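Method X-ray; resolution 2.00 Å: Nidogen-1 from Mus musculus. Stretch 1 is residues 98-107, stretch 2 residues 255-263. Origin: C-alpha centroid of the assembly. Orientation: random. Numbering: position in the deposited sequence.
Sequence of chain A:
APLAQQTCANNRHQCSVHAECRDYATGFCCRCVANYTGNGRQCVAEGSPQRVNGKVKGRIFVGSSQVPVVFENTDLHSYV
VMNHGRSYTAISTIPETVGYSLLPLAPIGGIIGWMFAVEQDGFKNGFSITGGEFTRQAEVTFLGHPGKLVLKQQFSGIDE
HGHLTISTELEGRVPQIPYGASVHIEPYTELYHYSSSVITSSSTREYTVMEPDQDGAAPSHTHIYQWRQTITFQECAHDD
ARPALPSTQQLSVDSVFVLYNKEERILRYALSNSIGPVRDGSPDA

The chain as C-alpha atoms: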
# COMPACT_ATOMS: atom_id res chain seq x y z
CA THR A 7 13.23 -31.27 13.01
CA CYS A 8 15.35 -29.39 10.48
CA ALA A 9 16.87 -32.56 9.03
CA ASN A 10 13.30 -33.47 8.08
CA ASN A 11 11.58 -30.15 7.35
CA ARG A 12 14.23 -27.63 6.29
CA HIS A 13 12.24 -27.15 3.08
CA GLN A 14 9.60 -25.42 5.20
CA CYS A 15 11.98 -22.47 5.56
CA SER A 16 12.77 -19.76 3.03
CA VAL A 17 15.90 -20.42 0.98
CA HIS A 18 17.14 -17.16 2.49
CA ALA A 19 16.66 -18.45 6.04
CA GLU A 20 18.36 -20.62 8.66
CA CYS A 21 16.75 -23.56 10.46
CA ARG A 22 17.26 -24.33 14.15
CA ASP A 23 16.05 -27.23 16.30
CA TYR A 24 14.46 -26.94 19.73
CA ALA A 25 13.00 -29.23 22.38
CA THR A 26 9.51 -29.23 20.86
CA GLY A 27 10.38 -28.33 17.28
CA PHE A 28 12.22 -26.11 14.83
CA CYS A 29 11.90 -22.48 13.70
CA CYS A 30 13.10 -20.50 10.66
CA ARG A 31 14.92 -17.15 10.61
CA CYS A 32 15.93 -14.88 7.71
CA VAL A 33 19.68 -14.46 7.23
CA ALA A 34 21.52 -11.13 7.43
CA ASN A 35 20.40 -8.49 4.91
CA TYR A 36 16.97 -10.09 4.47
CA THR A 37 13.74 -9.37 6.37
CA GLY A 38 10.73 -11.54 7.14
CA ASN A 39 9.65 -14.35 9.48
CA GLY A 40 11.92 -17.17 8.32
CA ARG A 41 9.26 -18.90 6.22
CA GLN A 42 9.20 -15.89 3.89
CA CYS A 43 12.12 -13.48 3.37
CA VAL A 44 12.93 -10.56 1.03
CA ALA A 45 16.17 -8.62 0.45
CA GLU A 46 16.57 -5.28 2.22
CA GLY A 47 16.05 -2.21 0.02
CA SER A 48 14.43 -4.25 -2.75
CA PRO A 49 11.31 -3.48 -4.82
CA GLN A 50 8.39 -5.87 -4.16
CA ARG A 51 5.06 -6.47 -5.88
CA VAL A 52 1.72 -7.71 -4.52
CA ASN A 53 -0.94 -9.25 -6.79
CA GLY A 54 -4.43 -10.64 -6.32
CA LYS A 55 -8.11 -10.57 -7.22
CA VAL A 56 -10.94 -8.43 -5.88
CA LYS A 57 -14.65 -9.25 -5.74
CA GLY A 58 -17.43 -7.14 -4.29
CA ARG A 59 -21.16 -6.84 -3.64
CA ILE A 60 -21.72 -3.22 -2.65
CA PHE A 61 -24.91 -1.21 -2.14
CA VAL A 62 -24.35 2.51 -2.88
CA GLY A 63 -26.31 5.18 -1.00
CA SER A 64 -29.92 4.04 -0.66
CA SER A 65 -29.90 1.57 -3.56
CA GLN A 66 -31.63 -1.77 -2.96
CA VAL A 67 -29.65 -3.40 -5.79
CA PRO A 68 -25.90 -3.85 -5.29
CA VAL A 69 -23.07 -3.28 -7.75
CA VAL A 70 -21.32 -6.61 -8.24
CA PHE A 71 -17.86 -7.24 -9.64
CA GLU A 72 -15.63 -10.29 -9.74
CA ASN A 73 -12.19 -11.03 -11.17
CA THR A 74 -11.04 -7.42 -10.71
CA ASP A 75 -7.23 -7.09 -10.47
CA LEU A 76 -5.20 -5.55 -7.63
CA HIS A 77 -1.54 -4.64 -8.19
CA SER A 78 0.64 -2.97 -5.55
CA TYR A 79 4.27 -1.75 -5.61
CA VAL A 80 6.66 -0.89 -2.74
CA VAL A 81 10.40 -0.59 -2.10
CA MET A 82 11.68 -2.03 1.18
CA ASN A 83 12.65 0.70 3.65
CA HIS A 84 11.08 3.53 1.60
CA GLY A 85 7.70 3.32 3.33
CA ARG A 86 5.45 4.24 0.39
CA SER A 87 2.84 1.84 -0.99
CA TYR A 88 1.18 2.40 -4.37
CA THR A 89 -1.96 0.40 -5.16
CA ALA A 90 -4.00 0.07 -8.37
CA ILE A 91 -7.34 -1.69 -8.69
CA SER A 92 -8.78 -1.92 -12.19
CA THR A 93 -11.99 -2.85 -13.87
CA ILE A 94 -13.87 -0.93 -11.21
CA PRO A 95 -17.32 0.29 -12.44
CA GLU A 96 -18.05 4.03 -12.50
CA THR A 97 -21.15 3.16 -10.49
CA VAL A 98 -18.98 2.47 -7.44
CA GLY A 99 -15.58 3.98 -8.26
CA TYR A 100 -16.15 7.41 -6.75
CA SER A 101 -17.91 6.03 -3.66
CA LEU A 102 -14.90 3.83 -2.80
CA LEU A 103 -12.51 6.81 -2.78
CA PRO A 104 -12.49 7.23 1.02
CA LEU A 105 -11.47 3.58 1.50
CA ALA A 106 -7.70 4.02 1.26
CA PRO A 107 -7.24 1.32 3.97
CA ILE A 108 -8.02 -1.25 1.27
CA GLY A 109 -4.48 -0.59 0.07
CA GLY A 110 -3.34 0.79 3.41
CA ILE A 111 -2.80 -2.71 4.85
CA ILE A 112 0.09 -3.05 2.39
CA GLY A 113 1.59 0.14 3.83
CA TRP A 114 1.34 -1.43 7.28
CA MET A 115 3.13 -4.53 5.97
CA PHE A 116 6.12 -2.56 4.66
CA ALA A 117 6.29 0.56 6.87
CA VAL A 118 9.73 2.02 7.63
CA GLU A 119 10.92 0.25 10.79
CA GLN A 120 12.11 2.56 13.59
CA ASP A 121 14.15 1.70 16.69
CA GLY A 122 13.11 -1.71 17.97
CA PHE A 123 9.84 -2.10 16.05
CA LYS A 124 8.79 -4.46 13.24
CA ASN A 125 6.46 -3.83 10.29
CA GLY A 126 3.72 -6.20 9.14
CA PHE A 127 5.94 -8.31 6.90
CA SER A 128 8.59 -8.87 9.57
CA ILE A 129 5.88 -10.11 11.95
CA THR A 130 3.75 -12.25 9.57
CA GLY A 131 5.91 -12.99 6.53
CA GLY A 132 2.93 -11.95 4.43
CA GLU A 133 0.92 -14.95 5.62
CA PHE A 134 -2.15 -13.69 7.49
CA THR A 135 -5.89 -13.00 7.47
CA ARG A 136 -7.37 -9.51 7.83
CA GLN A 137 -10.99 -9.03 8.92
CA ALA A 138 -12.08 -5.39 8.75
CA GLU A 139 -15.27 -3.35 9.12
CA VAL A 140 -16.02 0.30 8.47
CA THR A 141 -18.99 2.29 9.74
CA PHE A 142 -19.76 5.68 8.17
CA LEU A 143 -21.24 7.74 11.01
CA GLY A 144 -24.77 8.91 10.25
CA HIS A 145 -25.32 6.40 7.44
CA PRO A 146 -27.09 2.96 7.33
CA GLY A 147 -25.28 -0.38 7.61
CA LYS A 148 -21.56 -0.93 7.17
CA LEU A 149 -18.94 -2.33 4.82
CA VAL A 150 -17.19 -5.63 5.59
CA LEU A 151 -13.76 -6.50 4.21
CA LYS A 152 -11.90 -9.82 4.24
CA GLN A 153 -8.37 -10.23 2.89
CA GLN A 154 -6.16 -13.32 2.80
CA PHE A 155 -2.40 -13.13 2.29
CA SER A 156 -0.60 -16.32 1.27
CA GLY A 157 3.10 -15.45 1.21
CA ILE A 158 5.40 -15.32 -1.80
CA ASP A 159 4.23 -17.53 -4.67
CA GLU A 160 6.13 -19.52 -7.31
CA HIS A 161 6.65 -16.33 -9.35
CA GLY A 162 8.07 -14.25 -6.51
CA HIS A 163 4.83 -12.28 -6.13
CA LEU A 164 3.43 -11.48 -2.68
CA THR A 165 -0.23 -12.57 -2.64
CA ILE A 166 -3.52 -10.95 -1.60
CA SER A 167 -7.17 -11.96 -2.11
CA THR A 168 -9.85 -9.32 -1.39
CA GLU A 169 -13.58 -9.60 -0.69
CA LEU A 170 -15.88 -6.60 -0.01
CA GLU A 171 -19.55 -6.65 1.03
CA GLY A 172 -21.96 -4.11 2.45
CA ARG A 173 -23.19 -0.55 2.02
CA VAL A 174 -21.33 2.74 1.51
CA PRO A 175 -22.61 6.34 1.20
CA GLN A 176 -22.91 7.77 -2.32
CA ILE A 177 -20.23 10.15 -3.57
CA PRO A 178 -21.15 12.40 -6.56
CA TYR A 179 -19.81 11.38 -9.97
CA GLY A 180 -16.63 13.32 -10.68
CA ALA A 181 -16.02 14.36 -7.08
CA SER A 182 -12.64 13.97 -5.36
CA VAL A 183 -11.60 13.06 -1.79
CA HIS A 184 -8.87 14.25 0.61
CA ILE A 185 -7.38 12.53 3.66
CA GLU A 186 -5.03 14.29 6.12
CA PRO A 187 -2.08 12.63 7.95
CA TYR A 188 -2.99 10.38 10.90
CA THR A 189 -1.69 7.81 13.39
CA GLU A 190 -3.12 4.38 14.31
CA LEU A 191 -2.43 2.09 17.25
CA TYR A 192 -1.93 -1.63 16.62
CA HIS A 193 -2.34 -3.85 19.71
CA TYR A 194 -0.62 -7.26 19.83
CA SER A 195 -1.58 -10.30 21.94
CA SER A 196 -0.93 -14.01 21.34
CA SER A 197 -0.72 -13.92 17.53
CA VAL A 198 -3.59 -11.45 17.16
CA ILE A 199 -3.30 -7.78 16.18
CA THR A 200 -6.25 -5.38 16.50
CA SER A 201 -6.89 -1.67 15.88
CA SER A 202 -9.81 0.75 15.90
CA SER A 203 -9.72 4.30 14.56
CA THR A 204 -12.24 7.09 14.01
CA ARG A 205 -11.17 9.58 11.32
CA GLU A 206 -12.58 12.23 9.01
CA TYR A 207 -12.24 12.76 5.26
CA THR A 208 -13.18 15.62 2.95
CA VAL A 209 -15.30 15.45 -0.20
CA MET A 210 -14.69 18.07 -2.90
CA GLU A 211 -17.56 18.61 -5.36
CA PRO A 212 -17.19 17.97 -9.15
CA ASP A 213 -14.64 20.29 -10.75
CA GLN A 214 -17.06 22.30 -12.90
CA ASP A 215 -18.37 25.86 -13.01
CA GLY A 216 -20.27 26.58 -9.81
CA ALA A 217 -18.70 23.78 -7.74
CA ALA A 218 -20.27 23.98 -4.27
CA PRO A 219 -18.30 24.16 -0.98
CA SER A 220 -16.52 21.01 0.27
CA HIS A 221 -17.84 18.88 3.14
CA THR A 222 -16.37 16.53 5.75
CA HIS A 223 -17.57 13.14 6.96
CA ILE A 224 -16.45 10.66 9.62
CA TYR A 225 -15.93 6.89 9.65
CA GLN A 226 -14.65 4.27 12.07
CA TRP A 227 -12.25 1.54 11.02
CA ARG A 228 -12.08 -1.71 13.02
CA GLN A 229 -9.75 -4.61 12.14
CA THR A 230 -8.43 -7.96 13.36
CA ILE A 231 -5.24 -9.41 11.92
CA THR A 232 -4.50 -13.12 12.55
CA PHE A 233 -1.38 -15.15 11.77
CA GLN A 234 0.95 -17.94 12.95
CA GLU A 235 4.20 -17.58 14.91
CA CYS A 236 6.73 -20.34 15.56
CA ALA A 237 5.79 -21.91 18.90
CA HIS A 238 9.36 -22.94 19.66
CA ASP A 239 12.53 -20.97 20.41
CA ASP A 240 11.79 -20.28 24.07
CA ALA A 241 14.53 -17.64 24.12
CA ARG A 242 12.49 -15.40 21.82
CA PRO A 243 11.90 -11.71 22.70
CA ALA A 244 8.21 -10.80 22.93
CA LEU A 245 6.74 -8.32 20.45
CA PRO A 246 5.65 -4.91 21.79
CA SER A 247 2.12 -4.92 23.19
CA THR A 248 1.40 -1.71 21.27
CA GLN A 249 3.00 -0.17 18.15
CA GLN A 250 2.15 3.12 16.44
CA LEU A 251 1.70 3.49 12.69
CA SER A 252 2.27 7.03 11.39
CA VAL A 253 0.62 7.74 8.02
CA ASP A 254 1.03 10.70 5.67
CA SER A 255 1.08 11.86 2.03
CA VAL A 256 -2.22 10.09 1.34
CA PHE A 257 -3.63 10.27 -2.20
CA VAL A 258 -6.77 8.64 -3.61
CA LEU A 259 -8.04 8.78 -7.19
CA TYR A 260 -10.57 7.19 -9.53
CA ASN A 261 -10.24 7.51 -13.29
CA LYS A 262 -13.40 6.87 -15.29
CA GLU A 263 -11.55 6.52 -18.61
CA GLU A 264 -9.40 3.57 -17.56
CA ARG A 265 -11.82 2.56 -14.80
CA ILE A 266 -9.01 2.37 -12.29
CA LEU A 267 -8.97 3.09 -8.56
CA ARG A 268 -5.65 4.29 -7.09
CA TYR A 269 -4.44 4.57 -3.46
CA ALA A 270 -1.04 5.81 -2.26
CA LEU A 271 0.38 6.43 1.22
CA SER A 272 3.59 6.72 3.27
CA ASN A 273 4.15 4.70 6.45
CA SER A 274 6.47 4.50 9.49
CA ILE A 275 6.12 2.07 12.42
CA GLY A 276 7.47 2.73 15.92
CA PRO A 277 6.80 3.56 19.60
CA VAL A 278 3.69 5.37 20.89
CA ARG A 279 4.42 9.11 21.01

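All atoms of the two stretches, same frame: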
# COMPACT_ATOMS: atom_id res chain seq x y z
N VAL A 98 -19.46 2.65 -8.81
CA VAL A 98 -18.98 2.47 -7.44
C VAL A 98 -17.61 3.11 -7.23
O VAL A 98 -17.21 3.37 -6.09
CB VAL A 98 -18.90 0.96 -7.08
CG1 VAL A 98 -17.66 0.32 -7.72
CG2 VAL A 98 -18.89 0.78 -5.57
N GLY A 99 -16.91 3.38 -8.32
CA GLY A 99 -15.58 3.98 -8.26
C GLY A 99 -15.41 5.21 -7.38
O GLY A 99 -14.50 5.27 -6.56
N TYR A 100 -16.27 6.21 -7.55
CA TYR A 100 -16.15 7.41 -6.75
C TYR A 100 -16.52 7.18 -5.28
O TYR A 100 -15.91 7.75 -4.39
CB TYR A 100 -17.01 8.54 -7.34
CG TYR A 100 -16.61 8.91 -8.76
CD1 TYR A 100 -17.27 8.36 -9.86
CD2 TYR A 100 -15.56 9.80 -8.99
CE1 TYR A 100 -16.89 8.68 -11.16
CE2 TYR A 100 -15.17 10.13 -10.29
CZ TYR A 100 -15.84 9.56 -11.36
OH TYR A 100 -15.47 9.89 -12.65
N SER A 101 -17.49 6.31 -5.03
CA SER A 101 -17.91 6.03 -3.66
C SER A 101 -16.91 5.21 -2.84
O SER A 101 -17.04 5.11 -1.63
CB SER A 101 -19.28 5.35 -3.64
OG SER A 101 -20.28 6.26 -4.08
N LEU A 102 -15.92 4.62 -3.50
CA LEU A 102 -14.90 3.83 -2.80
C LEU A 102 -13.66 4.68 -2.49
O LEU A 102 -12.74 4.23 -1.80
CB LEU A 102 -14.48 2.62 -3.64
CG LEU A 102 -15.55 1.58 -4.00
CD1 LEU A 102 -14.95 0.54 -4.92
CD2 LEU A 102 -16.08 0.94 -2.73
N LEU A 103 -13.65 5.92 -2.99
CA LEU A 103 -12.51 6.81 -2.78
C LEU A 103 -12.02 6.99 -1.34
O LEU A 103 -10.82 7.08 -1.10
CB LEU A 103 -12.80 8.19 -3.39
CG LEU A 103 -12.65 8.27 -4.92
CD1 LEU A 103 -13.10 9.64 -5.42
CD2 LEU A 103 -11.20 8.01 -5.31
N PRO A 104 -12.94 7.06 -0.37
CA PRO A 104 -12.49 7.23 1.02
C PRO A 104 -11.83 5.99 1.63
O PRO A 104 -11.16 6.08 2.66
CB PRO A 104 -13.78 7.58 1.77
CG PRO A 104 -14.69 8.12 0.70
CD PRO A 104 -14.40 7.20 -0.46
N LEU A 105 -12.00 4.84 0.98
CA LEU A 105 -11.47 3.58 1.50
C LEU A 105 -10.00 3.25 1.24
O LEU A 105 -9.67 2.12 0.87
CB LEU A 105 -12.35 2.43 1.00
CG LEU A 105 -13.86 2.66 1.18
CD1 LEU A 105 -14.63 1.50 0.57
CD2 LEU A 105 -14.18 2.80 2.66
N ALA A 106 -9.13 4.22 1.46
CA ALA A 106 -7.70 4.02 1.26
C ALA A 106 -7.15 2.81 2.03
O ALA A 106 -6.19 2.18 1.58
CB ALA A 106 -6.94 5.28 1.67
N PRO A 107 -7.73 2.48 3.20
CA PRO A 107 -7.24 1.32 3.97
C PRO A 107 -7.29 -0.01 3.21
O PRO A 107 -6.72 -1.00 3.67
CB PRO A 107 -8.15 1.33 5.20
CG PRO A 107 -8.37 2.79 5.43
CD PRO A 107 -8.66 3.28 4.02
N SER A 255 1.01 11.77 3.49
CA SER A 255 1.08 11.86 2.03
C SER A 255 0.07 10.93 1.36
O SER A 255 0.40 10.22 0.40
CB SER A 255 2.49 11.52 1.55
OG SER A 255 3.46 12.30 2.24
N VAL A 256 -1.16 10.94 1.88
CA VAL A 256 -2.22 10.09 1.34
C VAL A 256 -2.86 10.69 0.09
O VAL A 256 -3.20 11.87 0.07
CB VAL A 256 -3.32 9.85 2.39
CG1 VAL A 256 -4.39 8.92 1.84
CG2 VAL A 256 -2.72 9.28 3.66
N PHE A 257 -3.01 9.86 -0.94
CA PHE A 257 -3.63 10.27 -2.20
C PHE A 257 -4.60 9.19 -2.66
O PHE A 257 -4.27 8.00 -2.61
CB PHE A 257 -2.60 10.45 -3.32
CG PHE A 257 -1.70 11.64 -3.16
CD1 PHE A 257 -0.60 11.59 -2.33
CD2 PHE A 257 -1.95 12.80 -3.89
CE1 PHE A 257 0.26 12.69 -2.22
CE2 PHE A 257 -1.10 13.91 -3.78
CZ PHE A 257 0.01 13.85 -2.95
N VAL A 258 -5.78 9.60 -3.11
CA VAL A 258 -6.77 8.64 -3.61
C VAL A 258 -7.29 9.20 -4.93
O VAL A 258 -7.45 10.41 -5.07
CB VAL A 258 -7.94 8.41 -2.61
CG1 VAL A 258 -7.39 7.93 -1.27
CG2 VAL A 258 -8.75 9.69 -2.43
N LEU A 259 -7.56 8.32 -5.89
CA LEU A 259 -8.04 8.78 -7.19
C LEU A 259 -8.79 7.72 -7.98
O LEU A 259 -8.43 6.55 -7.94
CB LEU A 259 -6.84 9.27 -8.02
CG LEU A 259 -6.99 9.62 -9.51
CD1 LEU A 259 -5.77 10.42 -9.96
CD2 LEU A 259 -7.13 8.36 -10.36
N TYR A 260 -9.83 8.12 -8.69
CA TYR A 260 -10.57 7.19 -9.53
C TYR A 260 -10.66 7.79 -10.92
O TYR A 260 -11.12 8.92 -11.08
CB TYR A 260 -11.99 6.92 -9.02
CG TYR A 260 -12.77 6.03 -9.97
CD1 TYR A 260 -12.42 4.69 -10.16
CD2 TYR A 260 -13.80 6.56 -10.76
CE1 TYR A 260 -13.07 3.90 -11.11
CE2 TYR A 260 -14.46 5.77 -11.71
CZ TYR A 260 -14.08 4.45 -11.88
OH TYR A 260 -14.73 3.68 -12.82
N ASN A 261 -10.19 7.04 -11.92
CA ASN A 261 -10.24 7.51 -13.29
C ASN A 261 -11.28 6.72 -14.08
O ASN A 261 -11.18 5.51 -14.25
CB ASN A 261 -8.87 7.38 -13.96
CG ASN A 261 -8.87 7.87 -15.40
OD1 ASN A 261 -9.26 7.14 -16.31
ND2 ASN A 261 -8.47 9.11 -15.60
N LYS A 262 -12.30 7.44 -14.53
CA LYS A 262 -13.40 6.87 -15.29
C LYS A 262 -12.97 6.28 -16.64
O LYS A 262 -13.46 5.24 -17.05
CB LYS A 262 -14.47 7.94 -15.51
CG LYS A 262 -15.71 7.47 -16.23
CD LYS A 262 -16.68 8.63 -16.44
CE LYS A 262 -17.98 8.16 -17.08
NZ LYS A 262 -17.77 7.52 -18.41
N GLU A 263 -12.04 6.96 -17.30
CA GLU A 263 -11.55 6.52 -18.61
C GLU A 263 -10.93 5.13 -18.60
O GLU A 263 -11.24 4.31 -19.46
CB GLU A 263 -10.55 7.53 -19.18
CG GLU A 263 -11.18 8.83 -19.65
CD GLU A 263 -11.95 9.54 -18.55
OE1 GLU A 263 -11.34 9.84 -17.50
OE2 GLU A 263 -13.16 9.80 -18.74

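Segments far apart in sequence often meet through complementary shape alone, and nidogen-1 offers a compact example. Here an irregular run, residues 98-107, whose residues 100-104 have helical backbone angles without the regular helical bonds, lies against the strand 255-261, and no hydrogen bond joins them. Within the first stretch, Leu103 N donates to Tyr100 O (3.2 Å), and a type I turn from Leu102 to Leu105 is closed by Leu105 N to Leu102 O (2.9 Å). What remains between the two is a matter of fit.

The strand supplies its bumps by alternation. Val256, Val258 and Tyr260 direct their CA-to-CB bonds toward the other stretch, whereas Phe257, Leu259 and Asn261 point away. The largest bump, the Tyr260 ring, is received where the opposing chain is barest. Gly99 lays its CA over the ring face, 3.6 Å from the ring centroid and only 7° off the normal, a CH-pi contact. A beta carbon built at Gly99 would fall 2.4 Å from Tyr260 CZ, so the hollow exists because that atom is absent. The same ring turns its edge to the face of Tyr100, with planes at 77° and Tyr100 CZ 3.7 Å from Tyr260 CD2; such a geometry sets the positive ring edge against the electron-rich face. Beyond it, Tyr100 OH touches Lys262 CB at 3.6 Å.

Leu103 fills the next space along the strand. Its CD2 reaches the backbone at Leu259 C and Tyr260 N, 3.6 Å from each, while also lying 3.9 Å from Tyr260 CB and 4.1 Å from Val258 CG2. Farther along, the small Ala106 CB meets Val258 CG1 at 4.0 Å and, more loosely, Val256 CG1 at 4.4 Å. Together these contacts bury 404 Å², counting both sides, without a single polar bond between the stretches.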